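PDB 2XVC: escrt-iii from Sulfolobus solfataricus, which probably takes part in archaeal cell division as an ESCRT-III protein recruited to membranes, here seen as its winged-helix domain. Local coordinates for residues Thr11-Glu14 / Leu15-Ile19. Numbering follows the deposited sequence.
Sequences TERE and LLDYI
Arg13 and Asp17, one turn apart on helix 12-21, form a salt bridge, with Arg13 NH2 3.4 Å from Asp17 OD1. The guanidinium and carboxylate planes stand 76° apart, so the two groups do not pair flat. Arg13 NE lies 3.5 Å from Asp17 OD1. The arginine chain leaves with CG anti to its own N (chi1 -172°) and bends at chi2 and chi3, which brings the guanidinium beside Asp17. A leucine at Asp17 would probably leave the Arg13 guanidinium without its charged mate and free to swing into solvent. Leu16 CD2 lies over one face of the guanidinium, 3.9 Å from Arg13 NH1. The backbone beneath is regular: Asp17 N donates to Arg13 O at 2.8 Å, and Tyr18 N to Glu14 O at 2.9 Å. These are the first two turns of helix 12-21, the first helix of the winged-helix domain, and they start with a capping box. Thr11 is the N-cap. Its OG1 accepts from Glu14 N at 3.1 Å, while Thr11 N donates to Glu14 OE1 at 2.8 Å, and that oxygen accepts with its anti lone pair. Leu15 N closes the turn on Thr11 O at 3.1 Å. Farther out, Leu15 packs on Leu45 of helix 39-51, and Glu12 makes a salt bridge to Lys52. Leu16 and Ile19 face apolar side chains of a bound peptide. The Tyr18 ring meets Phe31 edge-to-face.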
ATOM      1  N   THR A  11      -3.115  -9.154   2.716  1.00 48.31           N
ATOM      2  CA  THR A  11      -1.772  -9.405   3.239  1.00 48.39           C
ATOM      3  C   THR A  11      -0.779  -8.371   2.700  1.00 48.32           C
ATOM      4  O   THR A  11      -1.041  -7.708   1.689  1.00 48.04           O
ATOM      5  CB  THR A  11      -1.270 -10.803   2.838  1.00 48.41           C
ATOM      6  OG1 THR A  11      -1.153 -10.869   1.413  1.00 48.96           O
ATOM      7  CG2 THR A  11      -2.235 -11.900   3.328  1.00 48.62           C
ATOM      8  N   GLU A  12       0.366  -8.255   3.371  1.00 48.23           N
ATOM      9  CA  GLU A  12       1.451  -7.389   2.920  1.00 48.30           C
ATOM     10  C   GLU A  12       1.899  -7.742   1.506  1.00 48.03           C
ATOM     11  O   GLU A  12       2.186  -6.852   0.701  1.00 47.64           O
ATOM     12  CB  GLU A  12       2.640  -7.484   3.876  1.00 48.73           C
ATOM     13  CG  GLU A  12       2.343  -6.977   5.275  1.00 50.36           C
ATOM     14  CD  GLU A  12       3.488  -7.209   6.248  1.00 52.86           C
ATOM     15  OE1 GLU A  12       4.645  -7.363   5.793  1.00 53.94           O
ATOM     16  OE2 GLU A  12       3.226  -7.226   7.474  1.00 53.94           O
ATOM     17  N   ARG A  13       1.946  -9.045   1.221  1.00 47.72           N
ATOM     18  CA  ARG A  13       2.348  -9.573  -0.080  1.00 47.66           C
ATOM     19  C   ARG A  13       1.386  -9.127  -1.179  1.00 46.52           C
ATOM     20  O   ARG A  13       1.818  -8.730  -2.264  1.00 46.16           O
ATOM     21  CB  ARG A  13       2.439 -11.110  -0.032  1.00 48.18           C
ATOM     22  CG  ARG A  13       3.029 -11.754  -1.288  1.00 51.15           C
ATOM     23  CD  ARG A  13       4.545 -11.584  -1.331  1.00 56.73           C
ATOM     24  NE  ARG A  13       5.036 -11.370  -2.692  1.00 60.64           N
ATOM     25  CZ  ARG A  13       6.249 -10.906  -2.993  1.00 62.93           C
ATOM     26  NH1 ARG A  13       7.115 -10.601  -2.032  1.00 63.80           N
ATOM     27  NH2 ARG A  13       6.601 -10.743  -4.264  1.00 64.06           N
ATOM     28  N   GLU A  14       0.087  -9.196  -0.886  1.00 45.50           N
ATOM     29  CA  GLU A  14      -0.944  -8.722  -1.807  1.00 44.66           C
ATOM     30  C   GLU A  14      -0.787  -7.233  -2.109  1.00 43.42           C
ATOM     31  O   GLU A  14      -0.839  -6.823  -3.270  1.00 42.90           O
ATOM     32  CB  GLU A  14      -2.343  -9.015  -1.261  1.00 45.06           C
ATOM     33  CG  GLU A  14      -2.785 -10.457  -1.479  1.00 47.53           C
ATOM     34  CD  GLU A  14      -4.073 -10.799  -0.749  1.00 50.21           C
ATOM     35  OE1 GLU A  14      -4.195 -10.485   0.458  1.00 51.01           O
ATOM     36  OE2 GLU A  14      -4.966 -11.389  -1.392  1.00 52.87           O
ATOM     37  N   LEU A  15      -0.572  -6.430  -1.070  1.00 42.16           N
ATOM     38  CA  LEU A  15      -0.383  -4.996  -1.278  1.00 41.25           C
ATOM     39  C   LEU A  15       0.866  -4.714  -2.116  1.00 41.00           C
ATOM     40  O   LEU A  15       0.818  -3.906  -3.047  1.00 40.74           O
ATOM     41  CB  LEU A  15      -0.354  -4.224   0.043  1.00 40.72           C
ATOM     42  CG  LEU A  15      -0.254  -2.699  -0.115  1.00 40.19           C
ATOM     43  CD1 LEU A  15      -1.423  -2.155  -0.923  1.00 38.00           C
ATOM     44  CD2 LEU A  15      -0.165  -2.010   1.234  1.00 39.10           C
ATOM     45  N   LEU A  16       1.968  -5.402  -1.801  1.00 40.85           N
ATOM     46  CA  LEU A  16       3.225  -5.215  -2.525  1.00 40.84           C
ATOM     47  C   LEU A  16       3.081  -5.625  -3.983  1.00 40.69           C
ATOM     48  O   LEU A  16       3.552  -4.925  -4.871  1.00 40.63           O
ATOM     49  CB  LEU A  16       4.372  -5.990  -1.858  1.00 40.78           C
ATOM     50  CG  LEU A  16       5.766  -5.856  -2.484  1.00 41.41           C
ATOM     51  CD1 LEU A  16       6.255  -4.418  -2.440  1.00 41.01           C
ATOM     52  CD2 LEU A  16       6.765  -6.771  -1.789  1.00 41.40           C
ATOM     53  N   ASP A  17       2.428  -6.758  -4.226  1.00 40.80           N
ATOM     54  CA  ASP A  17       2.148  -7.198  -5.595  1.00 41.15           C
ATOM     55  C   ASP A  17       1.295  -6.165  -6.335  1.00 40.42           C
ATOM     56  O   ASP A  17       1.563  -5.852  -7.491  1.00 40.32           O
ATOM     57  CB  ASP A  17       1.456  -8.567  -5.612  1.00 41.65           C
ATOM     58  CG  ASP A  17       2.412  -9.725  -5.325  1.00 44.29           C
ATOM     59  OD1 ASP A  17       3.648  -9.540  -5.371  1.00 46.46           O
ATOM     60  OD2 ASP A  17       1.914 -10.839  -5.057  1.00 47.90           O
ATOM     61  N   TYR A  18       0.277  -5.633  -5.660  1.00 39.98           N
ATOM     62  CA  TYR A  18      -0.571  -4.596  -6.255  1.00 39.68           C
ATOM     63  C   TYR A  18       0.246  -3.361  -6.646  1.00 39.54           C
ATOM     64  O   TYR A  18       0.103  -2.842  -7.749  1.00 39.28           O
ATOM     65  CB  TYR A  18      -1.709  -4.194  -5.308  1.00 39.43           C
ATOM     66  CG  TYR A  18      -2.527  -3.033  -5.839  1.00 38.94           C
ATOM     67  CD1 TYR A  18      -3.624  -3.251  -6.671  1.00 38.28           C
ATOM     68  CD2 TYR A  18      -2.191  -1.716  -5.520  1.00 38.73           C
ATOM     69  CE1 TYR A  18      -4.374  -2.178  -7.173  1.00 38.92           C
ATOM     70  CE2 TYR A  18      -2.931  -0.639  -6.013  1.00 38.57           C
ATOM     71  CZ  TYR A  18      -4.021  -0.881  -6.832  1.00 38.51           C
ATOM     72  OH  TYR A  18      -4.753   0.178  -7.306  1.00 39.25           O
ATOM     73  N   ILE A  19       1.102  -2.912  -5.731  1.00 39.70           N
ATOM     74  CA  ILE A  19       1.953  -1.747  -5.946  1.00 40.13           C
ATOM     75  C   ILE A  19       2.869  -1.936  -7.158  1.00 40.51           C
ATOM     76  O   ILE A  19       2.954  -1.063  -8.022  1.00 40.26           O
ATOM     77  CB  ILE A  19       2.787  -1.427  -4.682  1.00 40.32           C
ATOM     78  CG1 ILE A  19       1.892  -0.836  -3.590  1.00 40.22           C
ATOM     79  CG2 ILE A  19       3.932  -0.481  -5.014  1.00 40.13           C
ATOM     80  CD1 ILE A  19       2.491  -0.930  -2.194  1.00 41.25           C
TER